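Side-chain contacts in uncharacterized protein (Pseudomonas aeruginosa UCBPP-PA14, PDB 3FD9), which is an anti-activator that probably represses the type III secretion regulon by disrupting the self-association and DNA binding of the activator ExsA until ExsC relieves the block: residues W193-G196 with M197-L201; S18-L21 with Y22-G26; V172-L175 with A176-E180; Q237-L240 with H241-L245. One frame throughout, in Å; residues are numbered along the deposited sequence.

Contact 1 of 4, residues W193-G196 with M197-L201; sequences WQRG and MATLL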
ATOM      1  N   TRP A 193       3.503  20.626  24.299  1.00 36.35           N
ATOM      2  CA  TRP A 193       3.697  20.039  22.972  1.00 33.94           C
ATOM      3  C   TRP A 193       2.397  19.416  22.487  1.00 34.03           C
ATOM      4  O   TRP A 193       1.998  19.638  21.359  1.00 33.33           O
ATOM      5  CB  TRP A 193       4.832  19.015  22.993  1.00 32.95           C
ATOM      6  CG  TRP A 193       4.879  18.069  21.818  1.00 29.19           C
ATOM      7  CD1 TRP A 193       4.571  16.739  21.829  1.00 29.63           C
ATOM      8  CD2 TRP A 193       5.288  18.370  20.480  1.00 25.86           C
ATOM      9  NE1 TRP A 193       4.752  16.197  20.579  1.00 28.39           N
ATOM     10  CE2 TRP A 193       5.191  17.179  19.733  1.00 25.79           C
ATOM     11  CE3 TRP A 193       5.722  19.532  19.841  1.00 26.46           C
ATOM     12  CZ2 TRP A 193       5.507  17.117  18.382  1.00 20.52           C
ATOM     13  CZ3 TRP A 193       6.034  19.474  18.508  1.00 28.38           C
ATOM     14  CH2 TRP A 193       5.927  18.273  17.785  1.00 25.94           C
ATOM     15  N   GLN A 194       1.736  18.650  23.349  1.00 55.42           N
ATOM     16  CA  GLN A 194       0.428  18.083  23.034  1.00 58.19           C
ATOM     17  C   GLN A 194      -0.563  19.169  22.633  1.00 57.62           C
ATOM     18  O   GLN A 194      -1.034  19.221  21.493  1.00 57.45           O
ATOM     19  CB  GLN A 194      -0.125  17.342  24.249  1.00 60.67           C
ATOM     20  CG  GLN A 194       0.733  16.183  24.726  1.00 71.70           C
ATOM     21  CD  GLN A 194       0.454  14.901  23.962  1.00 81.17           C
ATOM     22  OE1 GLN A 194      -0.627  14.731  23.384  1.00 81.91           O
ATOM     23  NE2 GLN A 194       1.425  13.984  23.960  1.00 80.49           N
ATOM     24  N   ARG A 195      -0.881  20.031  23.591  1.00 51.44           N
ATOM     25  CA  ARG A 195      -1.843  21.094  23.374  1.00 52.30           C
ATOM     26  C   ARG A 195      -1.593  21.823  22.064  1.00 50.50           C
ATOM     27  O   ARG A 195      -2.522  22.072  21.293  1.00 49.76           O
ATOM     28  CB  ARG A 195      -1.807  22.090  24.527  1.00 55.55           C
ATOM     29  CG  ARG A 195      -2.941  23.106  24.480  1.00 61.93           C
ATOM     30  CD  ARG A 195      -2.750  24.196  25.518  1.00 68.00           C
ATOM     31  NE  ARG A 195      -1.575  25.012  25.236  1.00 65.84           N
ATOM     32  CZ  ARG A 195      -1.322  26.177  25.818  1.00 68.86           C
ATOM     33  NH1 ARG A 195      -2.167  26.667  26.717  1.00 71.47           N
ATOM     34  NH2 ARG A 195      -0.227  26.855  25.500  1.00 71.71           N
ATOM     35  N   GLY A 196      -0.333  22.167  21.823  1.00 44.82           N
ATOM     36  CA  GLY A 196       0.036  22.895  20.628  1.00 41.38           C
ATOM     37  C   GLY A 196      -0.343  22.156  19.366  1.00 40.14           C
ATOM     38  O   GLY A 196      -0.799  22.764  18.391  1.00 41.54           O
HETATM   39  N   MSE A 197      -0.163  20.839  19.384  1.00 42.94           N
HETATM   40  CA  MSE A 197      -0.442  20.028  18.208  1.00 41.31           C
HETATM   41  C   MSE A 197      -1.943  19.926  17.952  1.00 42.06           C
HETATM   42  O   MSE A 197      -2.386  19.967  16.811  1.00 41.76           O
HETATM   43  CB  MSE A 197       0.172  18.636  18.357  1.00 42.09           C
HETATM   44  CG  MSE A 197       0.003  17.744  17.141  1.00 39.59           C
HETATM   45 SE   MSE A 197       0.877  18.445  15.517  1.00 48.72          SE
HETATM   46  CE  MSE A 197       2.731  18.584  16.161  1.00 42.34           C
ATOM     47  N   ALA A 198      -2.719  19.798  19.023  1.00 41.51           N
ATOM     48  CA  ALA A 198      -4.174  19.771  18.919  1.00 40.53           C
ATOM     49  C   ALA A 198      -4.697  21.064  18.311  1.00 40.62           C
ATOM     50  O   ALA A 198      -5.550  21.051  17.420  1.00 40.87           O
ATOM     51  CB  ALA A 198      -4.790  19.560  20.287  1.00 42.03           C
ATOM     52  N   THR A 199      -4.176  22.182  18.799  1.00 32.72           N
ATOM     53  CA  THR A 199      -4.616  23.490  18.335  1.00 33.73           C
ATOM     54  C   THR A 199      -4.316  23.702  16.861  1.00 32.96           C
ATOM     55  O   THR A 199      -5.188  24.091  16.095  1.00 33.55           O
ATOM     56  CB  THR A 199      -3.951  24.604  19.123  1.00 34.28           C
ATOM     57  OG1 THR A 199      -4.374  24.532  20.490  1.00 37.79           O
ATOM     58  CG2 THR A 199      -4.318  25.959  18.531  1.00 33.63           C
ATOM     59  N   LEU A 200      -3.078  23.451  16.463  1.00 33.47           N
ATOM     60  CA  LEU A 200      -2.713  23.562  15.063  1.00 32.58           C
ATOM     61  C   LEU A 200      -3.639  22.706  14.195  1.00 33.71           C
ATOM     62  O   LEU A 200      -4.032  23.097  13.095  1.00 34.86           O
ATOM     63  CB  LEU A 200      -1.269  23.126  14.867  1.00 32.73           C
ATOM     64  CG  LEU A 200      -0.840  23.047  13.406  1.00 31.19           C
ATOM     65  CD1 LEU A 200      -0.968  24.416  12.770  1.00 28.46           C
ATOM     66  CD2 LEU A 200       0.583  22.509  13.284  1.00 26.34           C
ATOM     67  N   LEU A 201      -3.983  21.531  14.696  1.00 39.17           N
ATOM     68  CA  LEU A 201      -4.802  20.605  13.940  1.00 38.64           C
ATOM     69  C   LEU A 201      -6.273  21.025  13.886  1.00 39.12           C
ATOM     70  O   LEU A 201      -7.006  20.652  12.963  1.00 38.26           O
ATOM     71  CB  LEU A 201      -4.661  19.199  14.519  1.00 37.67           C
ATOM     72  CG  LEU A 201      -3.412  18.485  14.011  1.00 39.39           C
ATOM     73  CD1 LEU A 201      -3.298  17.108  14.635  1.00 48.83           C
ATOM     74  CD2 LEU A 201      -3.453  18.395  12.493  1.00 41.97           C
TER
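The indole of Trp193 and the selenomethionine Met197, one helical turn apart, supply the apolar part of this contact and illustrate how an i to i+4 pair is built. Both side chains leave the backbone with CG anti to N (chi1 163° for Trp193, -177° for Met197), and they run side by side in one direction. The Met197 chain then bends at chi2 and chi3, which swings its terminal methyl back toward the indole. Atom CE of Met197 lies 3.6 Å from CH2 of Trp193, an atom of the six-membered ring, and comes to the indole obliquely.

The hydrogen bonds are chiefly those of the helix itself. Met197 N donates to Trp193 O at 3.2 Å, Ala198 N to Gln194 O at 3.0 Å and Leu200 N to Gly196 O at 3.1 Å. Arg195 O is gripped twice by one residue: Thr199 N reaches it at 3.0 Å and Thr199 OG1 at 3.2 Å. The hydroxyl stands above the carbonyl plane, 40° out of it, whereas the amide comes nearly straight on. The guanidinium of Arg195 turns elsewhere, its NE bonded to Gly208 O.

Beyond the segments, Trp193 stacks on Tyr108, Met197 packs on Leu104, and Met39 of the second subunit touches both Trp193 and Met197. The chemistry thus divides the helix: a threonine hydroxyl bonded to the carbonyl of Arg195, one turn back, lies on one side, and an aromatic-selenomethionine pair joins the core to a subunit interface on another.

Contact 2 of 4, residues S18-L21 with Y22-G26; sequences SSSL and YRESG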
ATOM      1  N   SER A  18      16.631  -0.818  -1.248  1.00 69.78           N
ATOM      2  CA  SER A  18      16.128  -1.194  -2.563  1.00 65.70           C
ATOM      3  C   SER A  18      14.748  -0.609  -2.828  1.00 62.78           C
ATOM      4  O   SER A  18      14.091  -0.103  -1.918  1.00 62.62           O
ATOM      5  CB  SER A  18      16.043  -2.711  -2.657  1.00 68.15           C
ATOM      6  OG  SER A  18      15.203  -3.214  -1.632  1.00 68.46           O
ATOM      7  N   SER A  19      14.305  -0.701  -4.079  1.00 61.91           N
ATOM      8  CA  SER A  19      13.014  -0.152  -4.486  1.00 58.19           C
ATOM      9  C   SER A  19      11.878  -0.791  -3.711  1.00 58.39           C
ATOM     10  O   SER A  19      10.786  -0.242  -3.627  1.00 58.79           O
ATOM     11  CB  SER A  19      12.787  -0.362  -5.982  1.00 58.58           C
ATOM     12  OG  SER A  19      12.699  -1.740  -6.292  1.00 54.34           O
ATOM     13  N   SER A  20      12.141  -1.961  -3.148  1.00 52.25           N
ATOM     14  CA  SER A  20      11.146  -2.674  -2.366  1.00 51.12           C
ATOM     15  C   SER A  20      10.789  -1.917  -1.086  1.00 49.35           C
ATOM     16  O   SER A  20       9.631  -1.867  -0.699  1.00 49.46           O
ATOM     17  CB  SER A  20      11.651  -4.071  -2.030  1.00 53.16           C
ATOM     18  OG  SER A  20      10.600  -4.865  -1.522  1.00 58.35           O
ATOM     19  N   LEU A  21      11.784  -1.327  -0.432  1.00 51.33           N
ATOM     20  CA  LEU A  21      11.536  -0.511   0.755  1.00 50.81           C
ATOM     21  C   LEU A  21      10.563   0.618   0.466  1.00 47.66           C
ATOM     22  O   LEU A  21       9.729   0.966   1.301  1.00 49.07           O
ATOM     23  CB  LEU A  21      12.843   0.091   1.280  1.00 51.69           C
ATOM     24  CG  LEU A  21      13.645  -0.718   2.302  1.00 59.75           C
ATOM     25  CD1 LEU A  21      15.016  -0.085   2.528  1.00 61.41           C
ATOM     26  CD2 LEU A  21      12.876  -0.855   3.616  1.00 65.04           C
ATOM     27  N   TYR A  22      10.686   1.199  -0.720  1.00 42.42           N
ATOM     28  CA  TYR A  22       9.896   2.362  -1.089  1.00 38.65           C
ATOM     29  C   TYR A  22       8.498   1.981  -1.537  1.00 38.16           C
ATOM     30  O   TYR A  22       7.548   2.726  -1.337  1.00 40.21           O
ATOM     31  CB  TYR A  22      10.603   3.151  -2.184  1.00 37.43           C
ATOM     32  CG  TYR A  22      11.858   3.833  -1.695  1.00 36.64           C
ATOM     33  CD1 TYR A  22      13.114   3.338  -2.020  1.00 37.15           C
ATOM     34  CD2 TYR A  22      11.785   4.961  -0.890  1.00 35.41           C
ATOM     35  CE1 TYR A  22      14.260   3.961  -1.569  1.00 36.92           C
ATOM     36  CE2 TYR A  22      12.923   5.589  -0.435  1.00 35.24           C
ATOM     37  CZ  TYR A  22      14.158   5.088  -0.776  1.00 37.34           C
ATOM     38  OH  TYR A  22      15.295   5.717  -0.320  1.00 38.58           O
ATOM     39  N   ARG A  23       8.380   0.817  -2.151  1.00 39.22           N
ATOM     40  CA  ARG A  23       7.086   0.311  -2.535  1.00 38.42           C
ATOM     41  C   ARG A  23       6.305  -0.080  -1.282  1.00 40.49           C
ATOM     42  O   ARG A  23       5.171   0.366  -1.089  1.00 40.86           O
ATOM     43  CB  ARG A  23       7.242  -0.865  -3.502  1.00 38.73           C
ATOM     44  CG  ARG A  23       7.715  -0.456  -4.893  1.00 33.04           C
ATOM     45  CD  ARG A  23       6.562  -0.218  -5.857  1.00 34.14           C
ATOM     46  NE  ARG A  23       5.350   0.251  -5.191  1.00 41.72           N
ATOM     47  CZ  ARG A  23       4.246  -0.477  -5.026  1.00 43.07           C
ATOM     48  NH1 ARG A  23       4.184  -1.723  -5.489  1.00 40.33           N
ATOM     49  NH2 ARG A  23       3.197   0.048  -4.402  1.00 46.35           N
ATOM     50  N   GLU A  24       6.910  -0.898  -0.423  1.00 44.46           N
ATOM     51  CA  GLU A  24       6.249  -1.325   0.811  1.00 47.38           C
ATOM     52  C   GLU A  24       5.795  -0.159   1.691  1.00 43.87           C
ATOM     53  O   GLU A  24       4.764  -0.236   2.357  1.00 43.14           O
ATOM     54  CB  GLU A  24       7.167  -2.226   1.623  1.00 49.67           C
ATOM     55  CG  GLU A  24       7.362  -3.614   1.052  1.00 60.67           C
ATOM     56  CD  GLU A  24       8.477  -4.363   1.775  1.00 73.00           C
ATOM     57  OE1 GLU A  24       8.934  -3.865   2.832  1.00 75.06           O
ATOM     58  OE2 GLU A  24       8.895  -5.441   1.289  1.00 77.01           O
ATOM     59  N   SER A  25       6.575   0.915   1.696  1.00 43.33           N
ATOM     60  CA  SER A  25       6.276   2.076   2.523  1.00 41.04           C
ATOM     61  C   SER A  25       5.352   3.061   1.833  1.00 39.13           C
ATOM     62  O   SER A  25       5.102   4.143   2.363  1.00 37.51           O
ATOM     63  CB  SER A  25       7.562   2.797   2.917  1.00 41.62           C
ATOM     64  OG  SER A  25       8.275   2.068   3.903  1.00 49.32           O
ATOM     65  N   GLY A  26       4.860   2.698   0.652  1.00 38.23           N
ATOM     66  CA  GLY A  26       3.943   3.546  -0.093  1.00 37.62           C
ATOM     67  C   GLY A  26       4.528   4.914  -0.390  1.00 36.38           C
ATOM     68  O   GLY A  26       3.818   5.920  -0.421  1.00 35.85           O
TER
HETATM   69  O   HOH W   1       8.442  -6.350  -1.341  1.00 54.74           O
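Leu21 O receives both donors of Ser25, its amide N at 3.2 Å and, weakly, its hydroxyl OG at 3.2 Å. The hydroxyl is brought there because OG of Ser25 sits anti to its own carbonyl carbon (chi1 -74°), folded back beside the amide. This double grip comes at the end of the short helix 19-24, where Gly26 takes a positive phi and closes a Schellman motif; Gly26 N bonds to Arg23 O at 2.9 Å.

One residue earlier along the helix, Glu24 N meets Ser20 O at 2.9 Å in an almost straight bond of 171°. The side chains of the same two residues are joined through a water, which lies 2.6 Å from Ser20 OG and donates to Glu24 OE2 at 2.8 Å. Arg134 of the third subunit adds a long, weak ion pair to that carboxylate, so the water bridge stands beside a subunit boundary. Tyr22 faces another way, its ring edge turned to CA of Ser19 and its CD1 3.6 Å from Ser18 O.

The helix is wedged between others of the N-terminal region. The Tyr22 ring lies against Leu54 and Leu58 of helix 52-60, with its OH bonded to Phe49 O, while the bent chain of Arg23 rests on Ala30 and Leu33 of helix 30-39 and gives its NE to Ile28 O in the intervening loop.

Contact 3 of 4, residues V172-L175 with A176-E180; sequences VAEL and AGKLE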
ATOM      1  N   VAL A 172      12.404  -5.848  23.874  1.00 58.37           N
ATOM      2  CA  VAL A 172      11.360  -4.872  23.605  1.00 54.62           C
ATOM      3  C   VAL A 172      10.936  -4.232  24.929  1.00 53.96           C
ATOM      4  O   VAL A 172      10.822  -3.009  25.030  1.00 52.13           O
ATOM      5  CB  VAL A 172      10.145  -5.497  22.879  1.00 53.95           C
ATOM      6  CG1 VAL A 172       8.942  -4.571  22.947  1.00 51.51           C
ATOM      7  CG2 VAL A 172      10.489  -5.792  21.433  1.00 53.49           C
ATOM      8  N   ALA A 173      10.729  -5.059  25.948  1.00 63.69           N
ATOM      9  CA  ALA A 173      10.354  -4.563  27.265  1.00 63.66           C
ATOM     10  C   ALA A 173      11.368  -3.551  27.780  1.00 63.79           C
ATOM     11  O   ALA A 173      10.992  -2.525  28.349  1.00 64.01           O
ATOM     12  CB  ALA A 173      10.216  -5.714  28.246  1.00 65.85           C
ATOM     13  N   GLU A 174      12.650  -3.848  27.583  1.00 64.75           N
ATOM     14  CA  GLU A 174      13.716  -2.959  28.031  1.00 64.91           C
ATOM     15  C   GLU A 174      13.702  -1.652  27.249  1.00 60.70           C
ATOM     16  O   GLU A 174      13.569  -0.574  27.829  1.00 59.99           O
ATOM     17  CB  GLU A 174      15.081  -3.634  27.907  1.00 66.86           C
ATOM     18  CG  GLU A 174      16.246  -2.665  28.033  1.00 75.56           C
ATOM     19  CD  GLU A 174      17.599  -3.358  27.995  1.00 87.36           C
ATOM     20  OE1 GLU A 174      17.654  -4.588  28.218  1.00 90.99           O
ATOM     21  OE2 GLU A 174      18.612  -2.666  27.745  1.00 92.85           O
ATOM     22  N   LEU A 175      13.851  -1.755  25.932  1.00 53.32           N
ATOM     23  CA  LEU A 175      13.780  -0.588  25.062  1.00 50.76           C
ATOM     24  C   LEU A 175      12.563   0.270  25.402  1.00 48.53           C
ATOM     25  O   LEU A 175      12.689   1.460  25.689  1.00 47.24           O
ATOM     26  CB  LEU A 175      13.724  -1.011  23.596  1.00 49.59           C
ATOM     27  CG  LEU A 175      15.042  -1.261  22.862  1.00 53.74           C
ATOM     28  CD1 LEU A 175      15.931  -0.029  22.933  1.00 54.34           C
ATOM     29  CD2 LEU A 175      15.765  -2.474  23.420  1.00 61.24           C
ATOM     30  N   ALA A 176      11.383  -0.340  25.374  1.00 49.55           N
ATOM     31  CA  ALA A 176      10.158   0.371  25.723  1.00 48.39           C
ATOM     32  C   ALA A 176      10.278   1.023  27.095  1.00 50.77           C
ATOM     33  O   ALA A 176       9.647   2.042  27.359  1.00 51.63           O
ATOM     34  CB  ALA A 176       8.967  -0.569  25.685  1.00 47.76           C
ATOM     35  N   GLY A 177      11.089   0.428  27.966  1.00 49.41           N
ATOM     36  CA  GLY A 177      11.293   0.960  29.301  1.00 50.57           C
ATOM     37  C   GLY A 177      12.086   2.249  29.275  1.00 51.41           C
ATOM     38  O   GLY A 177      11.647   3.269  29.812  1.00 51.23           O
ATOM     39  N   LYS A 178      13.255   2.201  28.643  1.00 57.11           N
ATOM     40  CA  LYS A 178      14.109   3.375  28.503  1.00 59.69           C
ATOM     41  C   LYS A 178      13.354   4.520  27.837  1.00 59.31           C
ATOM     42  O   LYS A 178      13.491   5.680  28.228  1.00 60.74           O
ATOM     43  CB  LYS A 178      15.342   3.039  27.671  1.00 60.03           C
ATOM     44  CG  LYS A 178      16.253   1.978  28.258  1.00 68.13           C
ATOM     45  CD  LYS A 178      17.373   1.647  27.270  1.00 76.85           C
ATOM     46  CE  LYS A 178      18.442   0.747  27.874  1.00 83.58           C
ATOM     47  NZ  LYS A 178      19.516   0.458  26.883  1.00 85.17           N
ATOM     48  N   LEU A 179      12.559   4.188  26.826  1.00 52.87           N
ATOM     49  CA  LEU A 179      11.837   5.192  26.064  1.00 52.65           C
ATOM     50  C   LEU A 179      10.690   5.779  26.870  1.00 55.10           C
ATOM     51  O   LEU A 179      10.319   6.941  26.686  1.00 57.09           O
ATOM     52  CB  LEU A 179      11.304   4.591  24.764  1.00 50.04           C
ATOM     53  CG  LEU A 179      12.334   4.288  23.675  1.00 50.43           C
ATOM     54  CD1 LEU A 179      11.817   3.226  22.732  1.00 53.71           C
ATOM     55  CD2 LEU A 179      12.693   5.546  22.907  1.00 51.18           C
ATOM     56  N   GLU A 180      10.116   4.980  27.761  1.00 88.18           N
ATOM     57  CA  GLU A 180       9.030   5.468  28.593  1.00 90.23           C
ATOM     58  C   GLU A 180       9.599   6.490  29.562  1.00 90.41           C
ATOM     59  O   GLU A 180       9.001   7.533  29.807  1.00 92.02           O
ATOM     60  CB  GLU A 180       8.360   4.324  29.350  1.00 92.42           C
ATOM     61  CG  GLU A 180       6.846   4.465  29.468  1.00 98.55           C
ATOM     62  CD  GLU A 180       6.424   5.741  30.176  1.00111.82           C
ATOM     63  OE1 GLU A 180       6.814   5.931  31.350  1.00115.16           O
ATOM     64  OE2 GLU A 180       5.690   6.547  29.563  1.00114.81           O
TER
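In Glu174 the CG atom lies opposite the backbone N (chi1 166°), and in Lys178, a turn later, CG is anti to the carbonyl carbon (chi1 -62°); these complementary choices steer the two chains to meet. Both are extended beyond CG and lie alongside each other, pointing the same way. Their charged ends form a salt bridge in which Lys178 NZ stands 3.4 Å from Glu174 OE2, a distance that makes the hydrogen bond within it weak. The methylene CE of Lys178 is equally near that oxygen, at 3.4 Å, so the carboxylate meets the end of the lysine chain rather than the ammonium alone.

Under the ion pair runs the regular backbone. Lys178 N donates to Glu174 O at 2.9 Å, Leu179 N to Leu175 O at 3.0 Å, and Ala176 N to Val172 O at 2.7 Å. Gly177 N divides itself between Ala173 O and Glu174 O, weakly with each. The side chain of Leu179 lies over the carbonyl of Leu175, with CG 3.5 Å from its O.

Toward helix 119-147, Leu175 and the chain of Lys178 touch Trp122, Leu179 touches Leu126 and Val172 touches Leu129. An i to i+4 glutamate-lysine pair is a common feature of helix surfaces; the apolar residues set against helix 119-147 are what make this the packing of two hairpin arms, helices 119-147 and 157-189.

Contact 4 of 4, residues Q237-L240 with H241-L245; sequences QAWL and HERNL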
ATOM      1  N   GLN A 237      14.464  27.874   7.173  1.00 32.81           N
ATOM      2  CA  GLN A 237      15.142  26.961   6.258  1.00 32.47           C
ATOM      3  C   GLN A 237      16.569  26.763   6.739  1.00 32.05           C
ATOM      4  O   GLN A 237      17.014  25.638   6.927  1.00 32.99           O
ATOM      5  CB  GLN A 237      15.117  27.490   4.820  1.00 33.74           C
ATOM      6  CG  GLN A 237      15.422  26.440   3.760  1.00 33.48           C
ATOM      7  CD  GLN A 237      16.912  26.313   3.478  1.00 37.30           C
ATOM      8  OE1 GLN A 237      17.718  27.121   3.950  1.00 42.08           O
ATOM      9  NE2 GLN A 237      17.284  25.308   2.695  1.00 36.97           N
ATOM     10  N   ALA A 238      17.270  27.868   6.967  1.00 29.51           N
ATOM     11  CA  ALA A 238      18.663  27.838   7.404  1.00 30.78           C
ATOM     12  C   ALA A 238      18.831  27.094   8.722  1.00 32.11           C
ATOM     13  O   ALA A 238      19.794  26.357   8.905  1.00 33.68           O
ATOM     14  CB  ALA A 238      19.197  29.246   7.534  1.00 38.71           C
ATOM     15  N   TRP A 239      17.898  27.304   9.643  1.00 29.93           N
ATOM     16  CA  TRP A 239      17.975  26.674  10.954  1.00 28.90           C
ATOM     17  C   TRP A 239      17.917  25.163  10.807  1.00 28.95           C
ATOM     18  O   TRP A 239      18.726  24.443  11.385  1.00 29.46           O
ATOM     19  CB  TRP A 239      16.831  27.146  11.843  1.00 27.53           C
ATOM     20  CG  TRP A 239      17.019  26.816  13.280  1.00 32.65           C
ATOM     21  CD1 TRP A 239      17.665  27.570  14.208  1.00 33.56           C
ATOM     22  CD2 TRP A 239      16.541  25.654  13.970  1.00 32.20           C
ATOM     23  NE1 TRP A 239      17.634  26.948  15.431  1.00 29.98           N
ATOM     24  CE2 TRP A 239      16.945  25.771  15.313  1.00 32.77           C
ATOM     25  CE3 TRP A 239      15.814  24.524  13.582  1.00 28.40           C
ATOM     26  CZ2 TRP A 239      16.654  24.806  16.268  1.00 33.09           C
ATOM     27  CZ3 TRP A 239      15.525  23.563  14.536  1.00 31.12           C
ATOM     28  CH2 TRP A 239      15.944  23.712  15.862  1.00 30.28           C
ATOM     29  N   LEU A 240      16.952  24.688  10.025  1.00 32.97           N
ATOM     30  CA  LEU A 240      16.742  23.260   9.844  1.00 32.62           C
ATOM     31  C   LEU A 240      17.939  22.671   9.141  1.00 32.88           C
ATOM     32  O   LEU A 240      18.439  21.613   9.511  1.00 34.61           O
ATOM     33  CB  LEU A 240      15.493  23.007   9.004  1.00 31.79           C
ATOM     34  CG  LEU A 240      14.157  23.447   9.595  1.00 33.05           C
ATOM     35  CD1 LEU A 240      13.036  23.248   8.579  1.00 35.69           C
ATOM     36  CD2 LEU A 240      13.878  22.680  10.864  1.00 35.99           C
ATOM     37  N   HIS A 241      18.387  23.372   8.111  1.00 31.86           N
ATOM     38  CA  HIS A 241      19.508  22.923   7.302  1.00 32.03           C
ATOM     39  C   HIS A 241      20.782  22.709   8.124  1.00 33.27           C
ATOM     40  O   HIS A 241      21.410  21.664   8.041  1.00 34.82           O
ATOM     41  CB  HIS A 241      19.766  23.919   6.176  1.00 33.19           C
ATOM     42  CG  HIS A 241      20.649  23.384   5.097  1.00 33.94           C
ATOM     43  ND1 HIS A 241      21.732  24.080   4.608  1.00 34.46           N
ATOM     44  CD2 HIS A 241      20.617  22.210   4.423  1.00 35.34           C
ATOM     45  CE1 HIS A 241      22.326  23.359   3.673  1.00 37.78           C
ATOM     46  NE2 HIS A 241      21.670  22.221   3.542  1.00 34.65           N
ATOM     47  N   GLU A 242      21.157  23.695   8.925  1.00 41.88           N
ATOM     48  CA  GLU A 242      22.367  23.598   9.732  1.00 44.27           C
ATOM     49  C   GLU A 242      22.318  22.451  10.724  1.00 44.45           C
ATOM     50  O   GLU A 242      23.289  22.191  11.436  1.00 46.57           O
ATOM     51  CB  GLU A 242      22.614  24.909  10.470  1.00 44.47           C
ATOM     52  CG  GLU A 242      23.372  25.937   9.637  1.00 49.60           C
ATOM     53  CD  GLU A 242      23.068  27.358  10.049  1.00 56.53           C
ATOM     54  OE1 GLU A 242      22.973  27.621  11.272  1.00 57.43           O
ATOM     55  OE2 GLU A 242      22.927  28.211   9.145  1.00 56.21           O
ATOM     56  N   ARG A 243      21.183  21.766  10.761  1.00 29.72           N
ATOM     57  CA  ARG A 243      20.975  20.672  11.693  1.00 30.58           C
ATOM     58  C   ARG A 243      20.530  19.429  10.933  1.00 32.45           C
ATOM     59  O   ARG A 243      20.064  18.441  11.517  1.00 26.66           O
ATOM     60  CB  ARG A 243      19.947  21.072  12.748  1.00 28.65           C
ATOM     61  CG  ARG A 243      20.561  21.645  13.987  1.00 34.09           C
ATOM     62  CD  ARG A 243      19.583  22.517  14.750  1.00 28.91           C
ATOM     63  NE  ARG A 243      19.691  23.919  14.367  1.00 31.87           N
ATOM     64  CZ  ARG A 243      20.268  24.856  15.111  1.00 30.99           C
ATOM     65  NH1 ARG A 243      20.790  24.550  16.294  1.00 32.94           N
ATOM     66  NH2 ARG A 243      20.323  26.106  14.671  1.00 32.41           N
ATOM     67  N   ASN A 244      20.668  19.487   9.615  1.00 36.18           N
ATOM     68  CA  ASN A 244      20.394  18.325   8.795  1.00 35.13           C
ATOM     69  C   ASN A 244      18.932  17.891   8.909  1.00 33.87           C
ATOM     70  O   ASN A 244      18.625  16.697   8.876  1.00 34.08           O
ATOM     71  CB  ASN A 244      21.323  17.189   9.208  1.00 35.98           C
ATOM     72  CG  ASN A 244      21.380  16.086   8.185  1.00 36.26           C
ATOM     73  OD1 ASN A 244      21.468  16.345   6.981  1.00 38.89           O
ATOM     74  ND2 ASN A 244      21.332  14.839   8.656  1.00 40.91           N
ATOM     75  N   LEU A 245      18.034  18.866   9.043  1.00 31.34           N
ATOM     76  CA  LEU A 245      16.601  18.575   9.090  1.00 29.06           C
ATOM     77  C   LEU A 245      15.923  18.964   7.789  1.00 28.03           C
ATOM     78  O   LEU A 245      14.709  18.839   7.652  1.00 29.77           O
ATOM     79  CB  LEU A 245      15.921  19.259  10.274  1.00 28.71           C
ATOM     80  CG  LEU A 245      16.544  18.960  11.634  1.00 29.67           C
ATOM     81  CD1 LEU A 245      15.870  19.804  12.709  1.00 32.17           C
ATOM     82  CD2 LEU A 245      16.479  17.478  11.980  1.00 33.51           C
TER
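A Schellman motif ends helix 232-241, with Asn244 as its C-prime residue at positive phi. Its two signature bonds run from Leu245 N to Leu240 O, 2.8 Å, and from Asn244 N to His241 O, 2.8 Å, the latter closing a type I turn. The hydrophobic pair that commonly accompanies the motif is present too: CD1 of Leu245 lies 4.0 Å from CD2 of Leu240, the two side chains crossing at about a right angle.

Arg243, inside the turn, folds back over Trp239. Its guanidinium lies on one face of the indole with the planes 21° apart, and CZ sits 3.6 Å from the centroid of the five-membered ring in a cation-pi contact. Nearer the backbone, Arg243 CD makes a CH-pi contact with the six-membered ring, 4.0 Å from its centroid. A bend at chi3 (-93°) accompanies this fold, and NE, in the same embrace, donates to Trp239 O at 3.2 Å with an angle of 168°. That oxygen lies in the guanidinium plane, so face and edge of one flat group are used by a single residue.

Trp239 also meets Trp110 edge-to-face and, with Leu240, packs on Val107, which sets the helix end against helix 96-115. Leu240 touches Phe252 of strand 251-253, Gln237 NE2 bonds to Asp250 O just before that strand, and Leu245 O accepts from NH2 of Arg60, at the end of helix 52-60.

Every contact here is local, spanning about a helical turn; none closes a long loop, and they neither nest nor cross but follow in series along the chain. Contact 2 comes first, on helix 19-24. Contact 3 lies on the second arm of the helical hairpin, and contact 1 on the next helix, 193-203, with nearest atoms about 10 Å apart. Contact 4 ends helix 232-241 before the final strand. Contacts 1 and 2 lie on opposite sides of the chain's centre, their own centres 31 Å apart; both touch the second subunit, and contact 2 meets the third as well. Helix 96-115 relates contacts 1 and 4, since both pack on it, although they do not touch.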